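Long-range contacts in chitinase A (Pteris ryukyuensis, PDB 4RL3), which probably hydrolyses the glycosidic links of chitin, this chain being the family 18 catalytic domain of a longer, LysM-containing fern protein: residues Q183-Y187 with Y196-Y200; D117-D122 with I151-A157; P21-V26 with Q267-T271; Y12-F17 with Y52-L58; Q90-T94 with F134-I138. All blocks are in the same frame, centred on the assembly; numbering follows the deposited sequence.

Interaction 1 (Q183-Y187 with Y196-Y200); sequences QFYSY and YVSLY. With ACT (acetate ion), chain E.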
# COMPACT_ATOMS: atom_id res chain seq x y z
N GLN A 183 -4.23 -5.40 5.56
CA GLN A 183 -3.29 -5.23 6.66
C GLN A 183 -3.47 -6.28 7.75
O GLN A 183 -4.19 -6.05 8.73
CB GLN A 183 -3.45 -3.84 7.27
CG GLN A 183 -3.21 -2.70 6.29
CD GLN A 183 -3.34 -1.35 6.98
OE1 GLN A 183 -3.01 -1.20 8.15
NE2 GLN A 183 -3.84 -0.37 6.25
N PHE A 184 -2.79 -7.41 7.61
CA PHE A 184 -2.93 -8.51 8.58
C PHE A 184 -2.21 -8.24 9.89
O PHE A 184 -2.47 -8.92 10.89
CB PHE A 184 -2.48 -9.83 7.95
CG PHE A 184 -3.45 -10.34 6.93
CD1 PHE A 184 -4.62 -10.99 7.32
CD2 PHE A 184 -3.23 -10.15 5.57
CE1 PHE A 184 -5.53 -11.45 6.38
CE2 PHE A 184 -4.13 -10.62 4.63
CZ PHE A 184 -5.29 -11.26 5.03
N TYR A 185 -1.36 -7.23 9.90
CA TYR A 185 -0.69 -6.77 11.11
C TYR A 185 -1.63 -5.98 12.03
O TYR A 185 -1.21 -5.54 13.10
CB TYR A 185 0.59 -5.99 10.78
CG TYR A 185 0.48 -5.02 9.62
CD1 TYR A 185 0.73 -5.44 8.32
CD2 TYR A 185 0.14 -3.69 9.83
CE1 TYR A 185 0.64 -4.56 7.25
CE2 TYR A 185 0.06 -2.80 8.77
CZ TYR A 185 0.30 -3.23 7.49
OH TYR A 185 0.21 -2.35 6.44
N SER A 186 -2.89 -5.80 11.61
CA SER A 186 -3.96 -5.31 12.49
C SER A 186 -4.36 -6.36 13.54
O SER A 186 -4.99 -6.01 14.53
CB SER A 186 -5.19 -4.91 11.66
OG SER A 186 -5.71 -6.03 10.95
N TYR A 187 -4.03 -7.63 13.31
CA TYR A 187 -4.39 -8.70 14.24
C TYR A 187 -3.34 -8.83 15.35
O TYR A 187 -2.28 -8.21 15.29
CB TYR A 187 -4.63 -10.02 13.51
CG TYR A 187 -5.81 -9.94 12.56
CD1 TYR A 187 -7.09 -9.67 13.04
CD2 TYR A 187 -5.64 -10.08 11.19
CE1 TYR A 187 -8.16 -9.56 12.19
CE2 TYR A 187 -6.71 -9.97 10.32
CZ TYR A 187 -7.97 -9.72 10.82
OH TYR A 187 -9.04 -9.61 9.96
N TYR A 196 -3.69 -17.46 11.44
CA TYR A 196 -3.42 -16.54 10.34
C TYR A 196 -4.04 -17.03 9.03
O TYR A 196 -4.61 -16.24 8.26
CB TYR A 196 -1.92 -16.34 10.15
CG TYR A 196 -1.55 -15.21 9.20
CD1 TYR A 196 -1.60 -15.40 7.82
CD2 TYR A 196 -1.15 -13.97 9.69
CE1 TYR A 196 -1.27 -14.36 6.95
CE2 TYR A 196 -0.83 -12.93 8.83
CZ TYR A 196 -0.89 -13.14 7.46
OH TYR A 196 -0.55 -12.14 6.59
N VAL A 197 -3.91 -18.32 8.76
CA VAL A 197 -4.52 -18.91 7.58
C VAL A 197 -6.04 -18.68 7.62
O VAL A 197 -6.65 -18.30 6.62
CB VAL A 197 -4.18 -20.41 7.43
CG1 VAL A 197 -4.98 -21.04 6.32
CG2 VAL A 197 -2.69 -20.58 7.15
N SER A 198 -6.65 -18.90 8.79
CA SER A 198 -8.09 -18.65 8.93
C SER A 198 -8.44 -17.17 8.70
O SER A 198 -9.42 -16.85 8.00
CB SER A 198 -8.58 -19.09 10.31
OG SER A 198 -8.42 -20.49 10.50
N LEU A 199 -7.65 -16.28 9.27
CA LEU A 199 -7.89 -14.84 9.14
C LEU A 199 -7.73 -14.40 7.68
O LEU A 199 -8.49 -13.54 7.19
CB LEU A 199 -6.92 -14.05 10.02
CG LEU A 199 -7.11 -14.24 11.53
CD1 LEU A 199 -5.89 -13.74 12.28
CD2 LEU A 199 -8.36 -13.54 12.00
N TYR A 200 -6.75 -14.98 7.00
CA TYR A 200 -6.53 -14.72 5.60
C TYR A 200 -7.74 -15.16 4.77
O TYR A 200 -8.21 -14.43 3.89
CB TYR A 200 -5.24 -15.38 5.08
CG TYR A 200 -5.09 -15.15 3.60
CD1 TYR A 200 -5.72 -15.99 2.68
CD2 TYR A 200 -4.40 -14.05 3.11
CE1 TYR A 200 -5.64 -15.75 1.32
CE2 TYR A 200 -4.31 -13.80 1.75
CZ TYR A 200 -4.93 -14.66 0.87
OH TYR A 200 -4.89 -14.42 -0.49
C ACT E . -0.61 0.89 6.20
O ACT E . -0.94 2.07 6.51
OXT ACT E . -0.29 0.13 7.14
CH3 ACT E . -0.60 0.44 4.76
O HOH W 1 -10.06 -11.89 8.84

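Interaction 2 (D117-D122 with I151-A157); sequences DGIDID and ISVASIA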
# COMPACT_ATOMS: atom_id res chain seq x y z
N ASP A 117 4.42 4.13 -11.05
CA ASP A 117 3.69 3.09 -11.77
C ASP A 117 2.27 2.88 -11.29
O ASP A 117 1.52 2.11 -11.89
CB ASP A 117 4.45 1.78 -11.62
CG ASP A 117 5.81 1.81 -12.29
OD1 ASP A 117 5.82 1.78 -13.54
OD2 ASP A 117 6.84 1.92 -11.59
N GLY A 118 1.88 3.54 -10.20
CA GLY A 118 0.59 3.27 -9.61
C GLY A 118 0.34 3.94 -8.29
O GLY A 118 1.20 4.65 -7.75
N ILE A 119 -0.88 3.74 -7.79
CA ILE A 119 -1.30 4.31 -6.52
C ILE A 119 -1.94 3.25 -5.63
O ILE A 119 -2.51 2.27 -6.11
CB ILE A 119 -2.28 5.50 -6.69
CG1 ILE A 119 -3.61 5.07 -7.35
CG2 ILE A 119 -1.61 6.60 -7.51
CD1 ILE A 119 -4.71 6.11 -7.24
N ASP A 120 -1.83 3.48 -4.33
CA ASP A 120 -2.39 2.63 -3.29
C ASP A 120 -3.26 3.52 -2.41
O ASP A 120 -2.84 4.61 -2.02
CB ASP A 120 -1.24 2.03 -2.46
CG ASP A 120 -1.72 1.25 -1.26
OD1 ASP A 120 -2.38 0.20 -1.47
OD2 ASP A 120 -1.44 1.65 -0.12
N ILE A 121 -4.47 3.05 -2.10
CA ILE A 121 -5.42 3.82 -1.31
C ILE A 121 -5.35 3.39 0.16
O ILE A 121 -5.70 2.26 0.50
CB ILE A 121 -6.86 3.64 -1.83
CG1 ILE A 121 -6.94 3.75 -3.36
CG2 ILE A 121 -7.79 4.65 -1.15
CD1 ILE A 121 -6.44 5.05 -3.97
N ASP A 122 -4.92 4.31 1.03
CA ASP A 122 -4.67 3.98 2.44
C ASP A 122 -5.25 5.04 3.37
O ASP A 122 -4.65 5.38 4.38
CB ASP A 122 -3.17 3.81 2.68
CG ASP A 122 -2.84 3.21 4.04
OD1 ASP A 122 -3.65 2.40 4.56
OD2 ASP A 122 -1.74 3.54 4.58
N ILE A 151 -1.25 4.94 -14.89
CA ILE A 151 -0.81 3.89 -13.96
C ILE A 151 -1.09 2.52 -14.53
O ILE A 151 -2.03 2.35 -15.30
CB ILE A 151 -1.51 4.00 -12.58
CG1 ILE A 151 -3.03 3.76 -12.68
CG2 ILE A 151 -1.18 5.33 -11.91
CD1 ILE A 151 -3.74 3.78 -11.34
N SER A 152 -0.26 1.55 -14.13
CA SER A 152 -0.48 0.15 -14.44
C SER A 152 -1.03 -0.63 -13.25
O SER A 152 -1.59 -1.70 -13.44
CB SER A 152 0.81 -0.52 -14.93
OG SER A 152 1.82 -0.55 -13.94
N VAL A 153 -0.88 -0.12 -12.03
CA VAL A 153 -1.30 -0.87 -10.82
C VAL A 153 -2.03 0.03 -9.85
O VAL A 153 -1.51 1.07 -9.47
CB VAL A 153 -0.10 -1.52 -10.09
CG1 VAL A 153 -0.57 -2.40 -8.93
CG2 VAL A 153 0.76 -2.32 -11.07
N ALA A 154 -3.24 -0.37 -9.45
CA ALA A 154 -3.97 0.29 -8.38
C ALA A 154 -4.24 -0.73 -7.28
O ALA A 154 -4.56 -1.90 -7.58
CB ALA A 154 -5.28 0.90 -8.88
N SER A 155 -4.09 -0.29 -6.04
CA SER A 155 -4.35 -1.13 -4.88
C SER A 155 -5.07 -0.37 -3.79
O SER A 155 -5.12 0.86 -3.78
CB SER A 155 -3.05 -1.73 -4.32
OG SER A 155 -2.11 -0.72 -3.95
N ILE A 156 -5.64 -1.15 -2.87
CA ILE A 156 -6.28 -0.62 -1.68
C ILE A 156 -5.63 -1.29 -0.48
O ILE A 156 -5.15 -2.42 -0.61
CB ILE A 156 -7.82 -0.84 -1.68
CG1 ILE A 156 -8.19 -2.30 -1.90
CG2 ILE A 156 -8.45 0.02 -2.76
CD1 ILE A 156 -9.63 -2.60 -1.59
N ALA A 157 -5.63 -0.61 0.66
CA ALA A 157 -4.96 -1.13 1.87
C ALA A 157 -5.92 -1.21 3.08
O ALA A 157 -5.76 -0.49 4.06
CB ALA A 157 -3.75 -0.26 2.19
O HOH W 2 3.61 1.20 -14.96
O HOH W 3 -0.59 0.14 -6.34

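Interaction 3 (P21-V26 with Q267-T271); sequences PINSGV and QTLLT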
# COMPACT_ATOMS: atom_id res chain seq x y z
N PRO A 21 16.37 -5.58 0.39
CA PRO A 21 16.73 -6.73 -0.44
C PRO A 21 15.75 -6.87 -1.60
O PRO A 21 14.54 -6.81 -1.39
CB PRO A 21 16.63 -7.92 0.53
CG PRO A 21 16.66 -7.33 1.89
CD PRO A 21 16.06 -5.97 1.78
N ILE A 22 16.29 -7.01 -2.82
CA ILE A 22 15.48 -7.18 -4.04
C ILE A 22 15.85 -8.51 -4.71
O ILE A 22 16.97 -8.69 -5.18
CB ILE A 22 15.71 -6.02 -5.03
CG1 ILE A 22 15.28 -4.67 -4.42
CG2 ILE A 22 14.98 -6.27 -6.34
CD1 ILE A 22 15.89 -3.46 -5.09
N ASN A 23 14.90 -9.44 -4.72
CA ASN A 23 15.07 -10.72 -5.40
C ASN A 23 14.62 -10.55 -6.85
O ASN A 23 13.54 -10.05 -7.11
CB ASN A 23 14.21 -11.77 -4.70
CG ASN A 23 14.43 -13.17 -5.23
OD1 ASN A 23 14.30 -13.43 -6.42
ND2 ASN A 23 14.76 -14.09 -4.33
N SER A 24 15.46 -10.97 -7.81
CA SER A 24 15.15 -10.76 -9.23
C SER A 24 13.94 -11.57 -9.75
O SER A 24 13.42 -11.28 -10.84
CB SER A 24 16.37 -11.09 -10.09
OG SER A 24 16.67 -12.47 -10.09
N GLY A 25 13.52 -12.56 -8.97
CA GLY A 25 12.48 -13.49 -9.38
C GLY A 25 11.06 -13.14 -8.99
O GLY A 25 10.13 -13.89 -9.32
N VAL A 26 10.88 -12.04 -8.26
CA VAL A 26 9.54 -11.58 -7.90
C VAL A 26 9.18 -10.35 -8.70
O VAL A 26 10.07 -9.64 -9.20
CB VAL A 26 9.39 -11.24 -6.38
CG1 VAL A 26 9.72 -12.44 -5.51
CG2 VAL A 26 10.23 -10.03 -5.98
N GLN A 267 10.48 -12.98 -0.07
CA GLN A 267 10.73 -13.10 -1.50
C GLN A 267 11.24 -14.48 -1.87
O GLN A 267 10.88 -15.02 -2.92
CB GLN A 267 11.70 -12.01 -1.97
CG GLN A 267 11.11 -10.62 -1.84
CD GLN A 267 12.12 -9.54 -2.12
OE1 GLN A 267 12.41 -9.26 -3.28
NE2 GLN A 267 12.66 -8.93 -1.07
N THR A 268 12.08 -15.06 -1.01
CA THR A 268 12.55 -16.42 -1.23
C THR A 268 11.37 -17.39 -1.21
O THR A 268 11.29 -18.28 -2.07
CB THR A 268 13.64 -16.77 -0.20
OG1 THR A 268 14.82 -16.04 -0.56
CG2 THR A 268 13.97 -18.26 -0.18
N LEU A 269 10.44 -17.19 -0.28
CA LEU A 269 9.26 -18.06 -0.21
C LEU A 269 8.46 -17.98 -1.51
O LEU A 269 8.01 -18.99 -2.03
CB LEU A 269 8.38 -17.68 0.99
CG LEU A 269 7.09 -18.47 1.23
CD1 LEU A 269 6.68 -18.29 2.67
CD2 LEU A 269 5.95 -18.07 0.32
N LEU A 270 8.28 -16.76 -2.03
CA LEU A 270 7.48 -16.57 -3.23
C LEU A 270 8.12 -17.18 -4.48
O LEU A 270 7.40 -17.57 -5.40
CB LEU A 270 7.18 -15.09 -3.46
CG LEU A 270 6.24 -14.47 -2.42
CD1 LEU A 270 6.26 -12.96 -2.56
CD2 LEU A 270 4.82 -15.02 -2.53
N THR A 271 9.44 -17.28 -4.50
CA THR A 271 10.16 -17.76 -5.68
C THR A 271 10.59 -19.22 -5.62
O THR A 271 11.07 -19.76 -6.62
CB THR A 271 11.39 -16.87 -5.98
OG1 THR A 271 12.26 -16.82 -4.84
CG2 THR A 271 10.96 -15.48 -6.34
O HOH W 4 15.15 -13.33 -1.67

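Interaction 4 (Y12-F17 with Y52-L58); sequences YNGVQF and YWQNSVL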
# COMPACT_ATOMS: atom_id res chain seq x y z
N TYR A 12 10.81 9.43 7.63
CA TYR A 12 11.96 10.32 7.44
C TYR A 12 13.15 9.86 8.28
O TYR A 12 13.76 10.65 9.01
CB TYR A 12 11.59 11.78 7.76
CG TYR A 12 10.54 12.40 6.86
CD1 TYR A 12 9.20 12.00 6.94
CD2 TYR A 12 10.87 13.41 5.95
CE1 TYR A 12 8.23 12.57 6.12
CE2 TYR A 12 9.90 13.99 5.13
CZ TYR A 12 8.59 13.56 5.22
OH TYR A 12 7.63 14.14 4.41
N ASN A 13 13.48 8.57 8.17
CA ASN A 13 14.56 8.01 8.99
C ASN A 13 15.80 7.64 8.21
O ASN A 13 16.70 7.01 8.75
CB ASN A 13 14.08 6.85 9.89
CG ASN A 13 13.84 5.54 9.14
OD1 ASN A 13 14.05 5.42 7.92
ND2 ASN A 13 13.37 4.55 9.89
N GLY A 14 15.83 8.03 6.93
CA GLY A 14 17.01 7.84 6.12
C GLY A 14 17.05 6.57 5.31
O GLY A 14 17.98 6.36 4.54
N VAL A 15 16.05 5.71 5.45
CA VAL A 15 16.03 4.47 4.68
C VAL A 15 15.94 4.79 3.19
O VAL A 15 15.31 5.76 2.77
CB VAL A 15 14.89 3.53 5.14
CG1 VAL A 15 13.51 4.13 4.82
CG2 VAL A 15 15.05 2.14 4.52
N GLN A 16 16.61 3.96 2.40
CA GLN A 16 16.66 4.13 0.96
C GLN A 16 16.17 2.85 0.28
O GLN A 16 16.15 1.77 0.90
CB GLN A 16 18.10 4.45 0.54
CG GLN A 16 18.62 5.73 1.17
CD GLN A 16 20.03 6.06 0.76
OE1 GLN A 16 20.98 5.79 1.50
NE2 GLN A 16 20.18 6.62 -0.43
N PHE A 17 15.76 2.97 -0.98
CA PHE A 17 15.37 1.81 -1.78
C PHE A 17 16.52 0.81 -1.75
O PHE A 17 16.31 -0.40 -1.67
CB PHE A 17 15.10 2.16 -3.26
CG PHE A 17 13.98 3.16 -3.50
CD1 PHE A 17 12.70 2.93 -3.02
CD2 PHE A 17 14.20 4.28 -4.28
CE1 PHE A 17 11.67 3.82 -3.27
CE2 PHE A 17 13.17 5.18 -4.55
CZ PHE A 17 11.90 4.95 -4.03
N TYR A 52 4.56 13.64 1.43
CA TYR A 52 4.91 13.38 2.82
C TYR A 52 5.65 12.05 2.97
O TYR A 52 5.41 11.28 3.89
CB TYR A 52 3.69 13.47 3.74
CG TYR A 52 3.09 14.86 3.71
CD1 TYR A 52 3.67 15.92 4.42
CD2 TYR A 52 1.95 15.13 2.96
CE1 TYR A 52 3.12 17.18 4.38
CE2 TYR A 52 1.40 16.39 2.91
CZ TYR A 52 1.99 17.42 3.63
OH TYR A 52 1.43 18.68 3.58
N TRP A 53 6.54 11.78 2.02
CA TRP A 53 7.65 10.87 2.27
C TRP A 53 8.94 11.67 2.23
O TRP A 53 8.94 12.84 1.85
CB TRP A 53 7.71 9.71 1.27
CG TRP A 53 8.07 10.10 -0.14
CD1 TRP A 53 9.32 10.15 -0.70
CD2 TRP A 53 7.15 10.43 -1.18
NE1 TRP A 53 9.23 10.51 -2.03
CE2 TRP A 53 7.91 10.68 -2.35
CE3 TRP A 53 5.76 10.52 -1.26
CZ2 TRP A 53 7.33 11.04 -3.56
CZ3 TRP A 53 5.19 10.87 -2.46
CH2 TRP A 53 5.96 11.13 -3.59
N GLN A 54 10.03 11.01 2.61
CA GLN A 54 11.33 11.66 2.66
C GLN A 54 11.91 11.83 1.26
O GLN A 54 12.84 11.12 0.87
CB GLN A 54 12.29 10.88 3.56
CG GLN A 54 13.52 11.69 3.94
CD GLN A 54 14.43 11.01 4.95
OE1 GLN A 54 14.55 9.79 4.99
NE2 GLN A 54 15.09 11.82 5.78
N ASN A 55 11.34 12.78 0.52
CA ASN A 55 11.66 12.94 -0.90
C ASN A 55 13.00 13.61 -1.18
O ASN A 55 13.46 13.60 -2.33
CB ASN A 55 10.54 13.66 -1.64
CG ASN A 55 10.36 15.11 -1.20
OD1 ASN A 55 10.39 15.41 -0.01
ND2 ASN A 55 10.14 15.99 -2.16
N SER A 56 13.63 14.19 -0.16
CA SER A 56 15.02 14.64 -0.32
C SER A 56 15.98 13.47 -0.46
O SER A 56 17.08 13.63 -1.01
CB SER A 56 15.44 15.51 0.86
OG SER A 56 15.49 14.78 2.06
N VAL A 57 15.56 12.29 0.02
CA VAL A 57 16.32 11.04 -0.08
C VAL A 57 15.76 10.16 -1.19
O VAL A 57 16.49 9.69 -2.06
CB VAL A 57 16.31 10.29 1.28
CG1 VAL A 57 16.97 8.93 1.17
CG2 VAL A 57 17.02 11.15 2.33
N LEU A 58 14.44 9.94 -1.14
CA LEU A 58 13.73 9.15 -2.14
C LEU A 58 13.27 10.10 -3.24
O LEU A 58 12.10 10.47 -3.34
CB LEU A 58 12.57 8.38 -1.50
CG LEU A 58 13.01 7.46 -0.34
CD1 LEU A 58 11.85 6.88 0.45
CD2 LEU A 58 13.91 6.33 -0.83
O HOH W 5 8.35 15.75 2.22
O HOH W 6 13.44 7.63 3.68
O HOH W 7 18.05 7.18 -2.21

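Interaction 5 (Q90-T94 with F134-I138); sequences QFTAT and FVSCI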
# COMPACT_ATOMS: atom_id res chain seq x y z
N GLN A 90 -8.26 12.94 7.80
CA GLN A 90 -9.68 12.75 7.52
C GLN A 90 -9.91 12.90 6.03
O GLN A 90 -9.57 13.93 5.45
CB GLN A 90 -10.52 13.81 8.25
CG GLN A 90 -10.54 13.65 9.75
CD GLN A 90 -11.31 12.42 10.19
OE1 GLN A 90 -12.00 11.77 9.39
NE2 GLN A 90 -11.21 12.09 11.48
N PHE A 91 -10.48 11.87 5.39
CA PHE A 91 -10.85 12.05 4.00
C PHE A 91 -11.92 13.13 3.91
O PHE A 91 -12.92 13.07 4.61
CB PHE A 91 -11.37 10.76 3.36
CG PHE A 91 -11.56 10.90 1.87
CD1 PHE A 91 -12.71 11.47 1.35
CD2 PHE A 91 -10.55 10.52 1.00
CE1 PHE A 91 -12.86 11.63 -0.01
CE2 PHE A 91 -10.70 10.67 -0.36
CZ PHE A 91 -11.86 11.23 -0.86
N THR A 92 -11.70 14.11 3.04
CA THR A 92 -12.68 15.18 2.91
C THR A 92 -12.63 15.84 1.53
O THR A 92 -11.56 16.02 0.93
CB THR A 92 -12.54 16.19 4.07
OG1 THR A 92 -13.57 17.18 4.00
CG2 THR A 92 -11.19 16.85 4.06
N ALA A 93 -13.82 16.16 1.02
CA ALA A 93 -13.97 16.69 -0.32
C ALA A 93 -14.94 17.86 -0.29
O ALA A 93 -16.00 17.77 0.34
CB ALA A 93 -14.51 15.62 -1.26
N THR A 94 -14.59 18.93 -0.98
CA THR A 94 -15.49 20.08 -1.14
C THR A 94 -16.71 19.66 -1.95
O THR A 94 -17.85 19.99 -1.60
CB THR A 94 -14.76 21.25 -1.84
OG1 THR A 94 -13.65 21.67 -1.03
CG2 THR A 94 -15.70 22.43 -2.08
N PHE A 134 -16.79 8.90 -0.41
CA PHE A 134 -15.45 8.32 -0.48
C PHE A 134 -15.30 7.36 -1.66
O PHE A 134 -14.35 7.46 -2.44
CB PHE A 134 -15.10 7.60 0.83
CG PHE A 134 -13.79 6.85 0.80
CD1 PHE A 134 -12.59 7.54 0.73
CD2 PHE A 134 -13.76 5.46 0.82
CE1 PHE A 134 -11.39 6.86 0.70
CE2 PHE A 134 -12.56 4.77 0.81
CZ PHE A 134 -11.37 5.47 0.72
N VAL A 135 -16.25 6.44 -1.81
CA VAL A 135 -16.16 5.44 -2.85
C VAL A 135 -16.20 6.09 -4.24
O VAL A 135 -15.44 5.72 -5.13
CB VAL A 135 -17.28 4.38 -2.69
CG1 VAL A 135 -17.39 3.49 -3.92
CG2 VAL A 135 -17.06 3.55 -1.43
N SER A 136 -17.08 7.06 -4.43
CA SER A 136 -17.16 7.77 -5.69
C SER A 136 -15.84 8.48 -6.03
O SER A 136 -15.35 8.38 -7.14
CB SER A 136 -18.29 8.80 -5.64
OG SER A 136 -18.43 9.44 -6.90
N CYS A 137 -15.28 9.18 -5.05
CA CYS A 137 -14.02 9.90 -5.28
C CYS A 137 -12.90 8.94 -5.70
O CYS A 137 -12.21 9.17 -6.69
CB CYS A 137 -13.58 10.64 -4.00
SG CYS A 137 -14.52 12.15 -3.68
N ILE A 138 -12.70 7.89 -4.93
CA ILE A 138 -11.58 6.99 -5.17
C ILE A 138 -11.80 6.14 -6.43
O ILE A 138 -10.87 5.92 -7.21
CB ILE A 138 -11.31 6.07 -3.96
CG1 ILE A 138 -10.93 6.90 -2.73
CG2 ILE A 138 -10.24 5.03 -4.28
CD1 ILE A 138 -9.73 7.79 -2.90

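Interaction 1 (Q183-Y187 with Y196-Y200)
Phe184 meets two tyrosines one helical turn apart, Tyr196 and Tyr200, and the three rings make an aromatic cluster. Phe184 CB and the near part of its ring lie against the phenol end of Tyr196, with CB 3.3 Å from Tyr196 OH, while the far rim turns to the second tyrosine, CZ lying 3.5 Å from Tyr200 CD2. With CG anti to its N (chi1 -169°), Tyr196 extends to that CB. The Phe184 and Tyr196 rings are inclined at 44°, neither stacked nor edge-to-face. Those of Phe184 and Tyr200 are closer to parallel, at 28°, but slid so far apart that they barely overlap. Tyr187 makes a separate CH-pi contact: Leu199 CD2 sits over the middle of its ring, 4.0 Å from the centroid. The fold is a TIM barrel, and the contact packs the loop that leaves strand 179-180, here a 3-10 turn, against helix 193-206. An alanine in place of Phe184 would keep CB against Tyr196 but would probably open a gap beside Tyr200 and weaken the hold of the turn on the helix. Further out, a water donates to both Tyr187 OH and Leu199 O, at 2.7 Å and 2.8 Å, and Tyr187 OH also bonds with Asp160. The buried phenols of Tyr196 and Tyr200 are satisfied by the backbone oxygens of Ser216 and Val213. The turn itself is tightened by Ser186, whose OG donates to Gln183 O at 2.7 Å. Beyond it, the CB of Tyr185 points away from the helix, and its OH donates to an acetate oxygen, OXT, at 2.6 Å.

Interaction 2 (D117-D122 with I151-A157)
Asp117-Asp122 and Ile151-Ala157 are joined first by a parallel ladder of backbone bonds. Ile119 N donates to Val153 O, Ser155 N to Ile119 O, Ile121 N to Ser155 O at 2.8 Å, and Ala157 N to Ile121 O. At the start of the ladder Asp117 O takes two amides, Ser152 N and Val153 N. Gly118 CA is 3.0 Å from Val153 O, with which a CB would collide. The two strands, 9° apart in direction, are neighbours in the barrel, linked through helix 131-147 as a beta-alpha-beta unit. The sequence from Asp117 matches the start of the DxxDxDxE signature of family 18 chitinases.

The direct side-chain hydrogen bond, Ser155 OG to Asp120 OD1 at 2.7 Å, lies on the face carrying these two residues; Asp120 holds CG anti to its N (chi1 174°), which brings OD1 there. Ser155 OG also bonds with Arg5, and Asp120 OD2 with Tyr7 and Ser78. A water joins Asp117 OD1 to Ser152 OG, beside Lys67 and Lys74 respectively. The nearest atoms of the Asp122 side chain and a bound acetate, probably from crystallisation, are about 3 Å apart. Apolar contact occupies the other face, Ile121 CB lying 4.1 Å from Ile156 CG2.

Interaction 3 (P21-V26 with Q267-T271)
An Asx turn at Asn23 leads a type I beta turn, and against it docks Gln267 on the last helix of the domain, 261-271. The extended Gln267 side chain reaches two backbone positions of the loop at once. Its NE2 donates to Pro21 O at 2.9 Å in an almost straight bond (178°), while OE1 accepts from Asn23 N at 2.9 Å. In both bonds the donor stands well above the plane of the acceptor carbonyl instead of on a lone pair. Asn23 has CG anti to its N (chi1 -173°), which lets OD1 curl back and take Gly25 N at 2.8 Å, closing the Asx turn. Its ND2 gives a proton to a water that donates onward to Thr268 OG1. Beside these bonds, Val26 CG1 presses on Thr271 CG2 at 3.4 Å, tighter than usual, and lies at an ordinary distance from Leu270 CB. Val26, Gln267 and Leu270 also touch Phe4 of strand 3-8. OE1 of the buried Gln267 is met by Asn23 N and NE2 by both Pro21 O and Glu263 O, so both polar ends of this uncharged amide are satisfied, and the helix is joined to the loop without a salt bridge.

Interaction 4 (Y12-F17 with Y52-L58)
Gln54 holds CG anti to its backbone N (chi1 -165°) and continues extended, which carries its amide alongside Tyr12 to the turn beyond. Tyr12 puts CG beside its own N (chi1 -63°), so that its ring lies along the Gln54 backbone, with Gln54 CA over one face and CD2 of the ring 3.7 Å from Gln54 CG. At the end of Gln54, OE1 accepts a bent hydrogen bond from Gly14 N at 2.9 Å, in the carbonyl plane and on a lone pair. An Asx turn shapes the receiving loop, Asn13 OD1 taking Val15 N at 3.2 Å, while Gln54 is the centre of an inverse gamma turn. Further along, carbon contacts dominate. Gln16 CG packs on Val57 CG1 at 3.6 Å, and Leu58 CD2 stands over the centre of the Phe17 ring, 3.9 Å from its centroid, as a CH-pi contact. Beside them a water bridges Gln16 NE2 and Val57 O. One loop follows barrel strand 3-8, the other the short strand 50-51, which pairs antiparallel with strand 27-36. Phe17 packs on Ile8 of strand 3-8, Leu32 of strand 27-36 and Ala62 and Ile66 of helix 60-69; Val15 touches helix 250-254.

Interaction 5 (Q90-T94 with F134-I138)
Phe91 offers one face of its ring to the edge of Phe134 in a T-shaped pair, the centroids 5.0 Å apart and the planes at 84°. Phe134 CD1 points almost at the ring centre, 3.6 Å from Phe91 CD2. Both phenylalanines carry CG anti to the backbone N (chi1 -172° for Phe91, 174° for Phe134), which sends the two side chains out to cross at about a right angle. One turn further along helix 131-147, Cys137 takes up the far rim of Phe91: its CB is 3.6 Å from CZ, and SG lies in the ring plane at the edge, 5.2 Å from the centroid. Ile138 CD1 adds a contact with Phe91 CE2 at 4.0 Å, and Ala93 CB lies near Cys137 SG. A serine in place of Phe91 removes the ring, which would probably leave the edge of Phe134 without its face and open a gap beside Cys137. The loop before helix 96-114 is seated on helix 131-147, with Trp99 and Tyr123 also meeting the Phe91 ring. No hydrogen bond crosses the contact, so it rests on ring packing, aliphatic contacts and a sulfur at the ring edge; the cysteine is a packing group, in keeping with an enzyme without disulfide bonds.

From the N terminus, interaction 4 opens first, and interaction 3 opens a few residues later within the same loop. Interaction 4 closes at 52-58, so the two cross; interaction 3 stays open until the C-terminal helix and spans nearly the whole barrel. Nested inside it are interactions 5, 2 and 1. Interactions 5 and 2 cross as well, because segment 134-138 lies on helix 131-147, which connects the strands of interaction 2; they meet where Ile121 packs on Ile138 and Phe134. Interaction 1 follows in series as a short local loop, touching interaction 2 where Gln183 NE2 reaches Ala157 O. Interactions 3 and 5 lie on opposite sides of the domain.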